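Local atomic coordinates of geranyltranstransferase (Stenotrophomonas maltophilia, PDB entry 7LBJ), a protein that probably joins isoprenoid diphosphates head to tail in a magnesium-dependent reaction, making farnesyl diphosphate or a longer chain such as octaprenyl diphosphate. Residues R39-Q42 with A43-Y46; A124-T127 with R128-L132; L142-A145 with C146-L150. All coordinates share one frame; numbering follows the deposited sequence.

Contact 1: residues R39-Q42 with A43-Y46; sequences RLHQ and AMRY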
loop_
_atom_site.group_PDB
_atom_site.type_symbol
_atom_site.label_atom_id
_atom_site.label_comp_id
_atom_site.label_asym_id
_atom_site.label_seq_id
_atom_site.Cartn_x
_atom_site.Cartn_y
_atom_site.Cartn_z
ATOM N N ARG A 39 13.997 -3.734 14.114
ATOM C CA ARG A 39 14.350 -4.551 12.961
ATOM C C ARG A 39 13.552 -4.137 11.729
ATOM O O ARG A 39 14.101 -4.037 10.619
ATOM C CB ARG A 39 14.123 -6.016 13.312
ATOM C CG ARG A 39 14.784 -7.004 12.431
ATOM C CD ARG A 39 14.710 -8.361 13.097
ATOM N NE ARG A 39 15.159 -9.417 12.203
ATOM C CZ ARG A 39 16.428 -9.675 11.929
ATOM N NH1 ARG A 39 17.414 -8.975 12.474
ATOM N NH2 ARG A 39 16.718 -10.654 11.079
ATOM N N LEU A 40 12.252 -3.877 11.905
ATOM C CA LEU A 40 11.437 -3.392 10.796
ATOM C C LEU A 40 11.966 -2.066 10.255
ATOM O O LEU A 40 12.068 -1.871 9.038
ATOM C CB LEU A 40 9.985 -3.237 11.244
ATOM C CG LEU A 40 9.085 -2.632 10.172
ATOM C CD1 LEU A 40 8.914 -3.618 9.021
ATOM C CD2 LEU A 40 7.732 -2.233 10.765
ATOM N N HIS A 41 12.259 -1.123 11.148
ATOM C CA HIS A 41 12.728 0.181 10.690
ATOM C C HIS A 41 14.077 0.073 10.008
ATOM O O HIS A 41 14.308 0.735 8.995
ATOM C CB HIS A 41 12.809 1.148 11.863
ATOM C CG HIS A 41 11.479 1.426 12.475
ATOM N ND1 HIS A 41 11.318 1.753 13.806
ATOM C CD2 HIS A 41 10.239 1.405 11.935
ATOM C CE1 HIS A 41 10.035 1.944 14.053
ATOM N NE2 HIS A 41 9.359 1.729 12.938
ATOM N N GLN A 42 14.982 -0.742 10.562
ATOM C CA GLN A 42 16.288 -0.937 9.941
ATOM C C GLN A 42 16.134 -1.524 8.549
ATOM O O GLN A 42 16.821 -1.109 7.605
ATOM C CB GLN A 42 17.149 -1.861 10.809
ATOM C CG GLN A 42 17.651 -1.242 12.078
ATOM C CD GLN A 42 18.214 -2.283 13.042
ATOM O OE1 GLN A 42 18.580 -3.391 12.634
ATOM N NE2 GLN A 42 18.258 -1.940 14.332
ATOM N N ALA A 43 15.212 -2.481 8.403
ATOM C CA ALA A 43 15.033 -3.148 7.119
ATOM C C ALA A 43 14.390 -2.221 6.101
ATOM O O ALA A 43 14.722 -2.273 4.912
ATOM C CB ALA A 43 14.195 -4.407 7.305
ATOM N N MET A 44 13.442 -1.390 6.542
ATOM C CA MET A 44 12.879 -0.389 5.648
ATOM C C MET A 44 13.972 0.533 5.106
ATOM O O MET A 44 14.031 0.807 3.900
ATOM C CB MET A 44 11.807 0.409 6.389
ATOM C CG MET A 44 10.530 -0.404 6.674
ATOM S SD MET A 44 9.453 0.477 7.842
ATOM C CE MET A 44 8.874 1.842 6.826
ATOM N N ARG A 45 14.853 1.013 5.986
ATOM C CA ARG A 45 15.918 1.913 5.548
ATOM C C ARG A 45 16.920 1.192 4.668
ATOM O O ARG A 45 17.363 1.740 3.653
ATOM C CB ARG A 45 16.632 2.517 6.755
ATOM C CG ARG A 45 15.794 3.526 7.491
ATOM C CD ARG A 45 16.401 3.917 8.838
ATOM N NE ARG A 45 15.799 5.185 9.206
ATOM C CZ ARG A 45 16.284 6.368 8.855
ATOM N NH1 ARG A 45 17.510 6.500 8.376
ATOM N NH2 ARG A 45 15.522 7.448 9.000
ATOM N N TYR A 46 17.303 -0.028 5.058
ATOM C CA TYR A 46 18.226 -0.822 4.254
ATOM C C TYR A 46 17.720 -0.985 2.831
ATOM O O TYR A 46 18.520 -1.062 1.882
ATOM C CB TYR A 46 18.415 -2.189 4.906
ATOM C CG TYR A 46 19.400 -3.112 4.233
ATOM C CD1 TYR A 46 20.765 -2.993 4.469
ATOM C CD2 TYR A 46 18.971 -4.122 3.382
ATOM C CE1 TYR A 46 21.680 -3.853 3.868
ATOM C CE2 TYR A 46 19.892 -4.989 2.763
ATOM C CZ TYR A 46 21.241 -4.849 3.015
ATOM O OH TYR A 46 22.155 -5.712 2.409
#
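Met44 lies back over Leu40, one turn earlier on helix 38-46, a short helix of the all-alpha polyprenyl synthase fold. Met44 CB packs against two carbonyl oxygens of the preceding turn, Leu40 O and His41 O. The next atom sits closer, with Met44 CG 3.2 Å from Leu40 O, the same oxygen that accepts the hydrogen bond from Met44 N, 2.9 Å away. CG reaches that oxygen because it stands beside the backbone N and anti to the carbonyl carbon (chi1 -71°). The chain then runs extended to the sulfur, which meets the branch point of the leucine: Met44 SD lies 3.9 Å from Leu40 CG, the two side chains crossing at a slant. The sulfur also comes up to the rim of the imidazole, near the ring plane, with Met44 SD 4.3 Å from His41 CD2; it is an edge approach at 5.4 Å from SD to the ring centroid. Beyond SD, chi3 of 70° bends the methyl CE off the line of the chain.

The ring that meets the sulfur is itself anchored, since His41 ND1 is hydrogen-bonded to Glu35 O. Ala121 and Ala124 of helix 115-134 pack on Met44, and Ala156 of the second subunit touches both Met44 and His41, so the Met44 side chain lies between helix 115-134 and the second subunit. Arg39 forms a salt bridge with Asp114; Arg45 forms one with Asp27, and its NE is hydrogen-bonded to Pro31 O.

Ala43 N, Met44 N, Arg45 N and Tyr46 N each donate to the carbonyl four residues earlier. At the last of these bonds the tyrosine CB crowds the acceptor as well, with Tyr46 CB 3.3 Å from Gln42 O.

Contact 2: residues A124-T127 with R128-L132; sequences ALQT and RAFGL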
loop_
_atom_site.group_PDB
_atom_site.type_symbol
_atom_site.label_atom_id
_atom_site.label_comp_id
_atom_site.label_asym_id
_atom_site.label_seq_id
_atom_site.Cartn_x
_atom_site.Cartn_y
_atom_site.Cartn_z
ATOM N N ALA A 124 5.233 -1.977 4.721
ATOM C CA ALA A 124 5.237 -0.669 5.371
ATOM C C ALA A 124 5.790 0.426 4.464
ATOM O O ALA A 124 5.426 1.602 4.626
ATOM C CB ALA A 124 6.032 -0.726 6.685
ATOM N N LEU A 125 6.722 0.088 3.561
ATOM C CA LEU A 125 7.185 1.093 2.615
ATOM C C LEU A 125 6.061 1.498 1.675
ATOM O O LEU A 125 5.950 2.675 1.300
ATOM C CB LEU A 125 8.392 0.579 1.813
ATOM C CG LEU A 125 9.680 0.389 2.616
ATOM C CD1 LEU A 125 10.694 -0.431 1.808
ATOM C CD2 LEU A 125 10.262 1.739 3.011
ATOM N N GLN A 126 5.233 0.534 1.258
ATOM C CA GLN A 126 4.089 0.888 0.419
ATOM C C GLN A 126 3.177 1.868 1.148
ATOM O O GLN A 126 2.767 2.887 0.579
ATOM C CB GLN A 126 3.283 -0.348 -0.016
ATOM C CG GLN A 126 2.062 0.118 -0.831
ATOM C CD GLN A 126 1.135 -0.990 -1.369
ATOM O OE1 GLN A 126 0.056 -0.683 -1.866
ATOM N NE2 GLN A 126 1.541 -2.253 -1.270
ATOM N N THR A 127 2.872 1.590 2.423
ATOM C CA THR A 127 1.974 2.483 3.145
ATOM C C THR A 127 2.588 3.867 3.280
ATOM O O THR A 127 1.891 4.879 3.138
ATOM C CB THR A 127 1.636 1.919 4.524
ATOM O OG1 THR A 127 1.307 0.520 4.413
ATOM C CG2 THR A 127 0.451 2.698 5.138
ATOM N N ARG A 128 3.909 3.931 3.508
ATOM C CA ARG A 128 4.535 5.231 3.688
ATOM C C ARG A 128 4.506 6.046 2.406
ATOM O O ARG A 128 4.426 7.280 2.464
ATOM C CB ARG A 128 5.977 5.070 4.196
ATOM C CG ARG A 128 6.644 6.388 4.570
ATOM C CD ARG A 128 6.034 6.992 5.859
ATOM N NE ARG A 128 6.805 8.148 6.334
ATOM C CZ ARG A 128 6.298 9.357 6.565
ATOM N NH1 ARG A 128 5.005 9.609 6.412
ATOM N NH2 ARG A 128 7.113 10.342 6.959
ATOM N N ALA A 129 4.572 5.391 1.241
ATOM C CA ALA A 129 4.450 6.136 -0.009
ATOM C C ALA A 129 3.119 6.883 -0.065
ATOM O O ALA A 129 3.074 8.071 -0.404
ATOM C CB ALA A 129 4.574 5.195 -1.209
ATOM N N PHE A 130 2.014 6.194 0.241
ATOM C CA PHE A 130 0.722 6.873 0.206
ATOM C C PHE A 130 0.602 7.903 1.324
ATOM O O PHE A 130 0.040 8.987 1.121
ATOM C CB PHE A 130 -0.408 5.844 0.278
ATOM C CG PHE A 130 -0.493 4.999 -0.961
ATOM C CD1 PHE A 130 -0.923 5.558 -2.158
ATOM C CD2 PHE A 130 -0.096 3.668 -0.946
ATOM C CE1 PHE A 130 -0.994 4.793 -3.329
ATOM C CE2 PHE A 130 -0.151 2.883 -2.127
ATOM C CZ PHE A 130 -0.580 3.456 -3.310
ATOM N N GLY A 131 1.114 7.578 2.514
ATOM C CA GLY A 131 1.034 8.530 3.627
ATOM C C GLY A 131 1.756 9.835 3.332
ATOM O O GLY A 131 1.254 10.922 3.634
ATOM N N LEU A 132 2.923 9.755 2.690
ATOM C CA LEU A 132 3.649 10.984 2.379
ATOM C C LEU A 132 2.874 11.870 1.417
ATOM O O LEU A 132 2.895 13.101 1.551
ATOM C CB LEU A 132 5.015 10.644 1.785
ATOM C CG LEU A 132 6.013 10.215 2.835
ATOM C CD1 LEU A 132 7.208 9.600 2.107
ATOM C CD2 LEU A 132 6.445 11.453 3.609
#
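Gln126 and Phe130 run side by side and point the same way, one turn apart, with the amide plane turned 51° from the phenyl ring. Gln126 is extended, its CG anti to the backbone N (chi1 177°), which carries the amide along one side of the ring. There Gln126 CG lies 3.8 Å from Phe130 CE2, and Gln126 OE1 is 3.6 Å from the same ring carbon. Nearer the backbone, Phe130 CD2 approaches Gln126 O at 3.3 Å, obliquely to the ring. The bond from Phe130 N to Gln126 O is weak, at 3.4 Å.

This is the second half of helix 115-134 in the polyprenyl synthase fold, at the dimer interface. Gln126 OE1 is hydrogen-bonded to Thr127 OG1 of the second subunit, the reciprocal bond forms as well, and the two Phe130 rings stack on each other.

Arg128 leads off in another direction. Its chain bends at chi2 (71°), its NE bonds to Ala29 O, and Leu132 CD2 lies over one guanidinium face, 3.4 Å above the plane and displaced toward its rim. Gly131 N is hydrogen-bonded to Thr127 O at 2.9 Å.

Contact 3: residues L142-A145 with C146-L150; sequences LRVA and CLQTL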
loop_
_atom_site.group_PDB
_atom_site.type_symbol
_atom_site.label_atom_id
_atom_site.label_comp_id
_atom_site.label_asym_id
_atom_site.label_seq_id
_atom_site.Cartn_x
_atom_site.Cartn_y
_atom_site.Cartn_z
ATOM N N LEU A 142 -4.718 18.531 -5.330
ATOM C CA LEU A 142 -3.475 18.037 -5.909
ATOM C C LEU A 142 -3.021 16.750 -5.230
ATOM O O LEU A 142 -2.582 15.814 -5.904
ATOM C CB LEU A 142 -2.390 19.123 -5.834
ATOM C CG LEU A 142 -0.990 18.716 -6.329
ATOM C CD1 LEU A 142 -1.085 18.198 -7.768
ATOM C CD2 LEU A 142 0.024 19.880 -6.233
ATOM N N ARG A 143 -3.108 16.672 -3.898
ATOM C CA ARG A 143 -2.714 15.427 -3.244
ATOM C C ARG A 143 -3.579 14.275 -3.718
ATOM O O ARG A 143 -3.077 13.174 -3.957
ATOM C CB ARG A 143 -2.813 15.548 -1.720
ATOM C CG ARG A 143 -1.733 16.428 -1.080
ATOM C CD ARG A 143 -1.984 16.505 0.432
ATOM N NE ARG A 143 -2.713 17.715 0.804
ATOM C CZ ARG A 143 -3.110 18.000 2.040
ATOM N NH1 ARG A 143 -2.991 17.124 3.028
ATOM N NH2 ARG A 143 -3.623 19.202 2.296
ATOM N N VAL A 144 -4.890 14.512 -3.858
ATOM C CA VAL A 144 -5.790 13.457 -4.328
ATOM C C VAL A 144 -5.418 13.020 -5.738
ATOM O O VAL A 144 -5.394 11.821 -6.042
ATOM C CB VAL A 144 -7.257 13.926 -4.249
ATOM C CG1 VAL A 144 -8.144 13.116 -5.182
ATOM C CG2 VAL A 144 -7.749 13.831 -2.816
ATOM N N ALA A 145 -5.112 13.975 -6.620
ATOM C CA ALA A 145 -4.754 13.613 -7.990
ATOM C C ALA A 145 -3.461 12.799 -8.027
ATOM O O ALA A 145 -3.326 11.865 -8.832
ATOM C CB ALA A 145 -4.611 14.871 -8.856
ATOM N N CYS A 146 -2.495 13.149 -7.172
ATOM C CA CYS A 146 -1.263 12.371 -7.116
ATOM C C CYS A 146 -1.521 10.982 -6.555
ATOM O O CYS A 146 -0.943 10.002 -7.036
ATOM C CB CYS A 146 -0.214 13.103 -6.274
ATOM S SG CYS A 146 0.487 14.497 -7.137
ATOM N N LEU A 147 -2.351 10.889 -5.508
ATOM C CA LEU A 147 -2.665 9.597 -4.906
ATOM C C LEU A 147 -3.423 8.697 -5.869
ATOM O O LEU A 147 -3.145 7.496 -5.936
ATOM C CB LEU A 147 -3.482 9.775 -3.633
ATOM C CG LEU A 147 -2.689 10.190 -2.391
ATOM C CD1 LEU A 147 -3.523 11.108 -1.512
ATOM C CD2 LEU A 147 -2.303 8.971 -1.610
ATOM N N GLN A 148 -4.391 9.246 -6.610
ATOM C CA GLN A 148 -5.057 8.438 -7.627
ATOM C C GLN A 148 -4.050 7.922 -8.643
ATOM O O GLN A 148 -4.108 6.754 -9.070
ATOM C CB GLN A 148 -6.122 9.266 -8.344
ATOM C CG GLN A 148 -7.290 9.723 -7.492
ATOM C CD GLN A 148 -8.184 10.688 -8.245
ATOM O OE1 GLN A 148 -7.715 11.679 -8.799
ATOM N NE2 GLN A 148 -9.462 10.394 -8.288
ATOM N N THR A 149 -3.143 8.799 -9.076
ATOM C CA THR A 149 -2.155 8.403 -10.082
ATOM C C THR A 149 -1.297 7.259 -9.566
ATOM O O THR A 149 -1.083 6.255 -10.264
ATOM C CB THR A 149 -1.281 9.616 -10.456
ATOM O OG1 THR A 149 -2.095 10.596 -11.112
ATOM C CG2 THR A 149 -0.123 9.223 -11.393
ATOM N N LEU A 150 -0.782 7.401 -8.335
ATOM C CA LEU A 150 0.143 6.402 -7.805
ATOM C C LEU A 150 -0.563 5.077 -7.555
ATOM O O LEU A 150 -0.005 4.007 -7.840
ATOM C CB LEU A 150 0.781 6.915 -6.507
ATOM C CG LEU A 150 1.897 6.019 -5.970
ATOM C CD1 LEU A 150 3.097 6.006 -6.943
ATOM C CD2 LEU A 150 2.328 6.552 -4.593
#
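A chi1 of -66° sets Thr149 OG1 beside its own backbone N, from where the hydroxyl folds back along the helix to Ala145. Thr149 OG1 donates to Ala145 O at 2.9 Å, and Thr149 N reaches the same oxygen at 3.1 Å. The two donors come from opposite faces of the carbonyl plane, so one acceptor is gripped twice by a single residue, and the hydroxyl is fixed in rotation. OG1 is engaged further by Arg196 NE.

Gln148 makes a comparable backward turn: with CG beside the backbone N (chi1 -65°), Gln148 CG lies 3.2 Å from Val144 O. Gln148 N is hydrogen-bonded to that same Val144 O at 2.8 Å. Farther out, the amide slants across the valine, and Val144 CG1 touches Gln148 CD at 3.9 Å. Leu147 presses one methyl against the preceding turn, Leu147 CD1 being 3.2 Å from Arg143 O. The contact between Leu142 and Cys146 is looser, with Leu142 CD1 4.1 Å from Cys146 SG.

These side chains spread around helix 140-154 of the all-alpha polyprenyl synthase fold. Leu147 meets its own copy on the second subunit, where Val144 and Arg143 pack on each other reciprocally across the interface. Within the subunit, Leu147 and Leu150 lean on Phe130 and Leu133 of helix 115-134, Cys146 and Thr149 pack against Met197 of helix 176-201, and Leu150 also reaches Ile84 of helix 75-92.

The three contacts follow one another along the chain, each within a single helix: contact 1 on 38-46, contact 2 on 115-134 and contact 3 on 140-154, the last two being consecutive helices. Contact 2 is the middle member. Its centre lies about 14 Å from that of contact 1, which it meets through Met44 on Ala124 and Leu125, and about 13 Å from that of contact 3, met through Phe130 on Leu147 and Leu150. Contacts 1 and 3 do not touch; their nearest atoms are about 14 Å apart. All three reach the second subunit, so the same helices that pack together within one chain also contribute to the dimer interface.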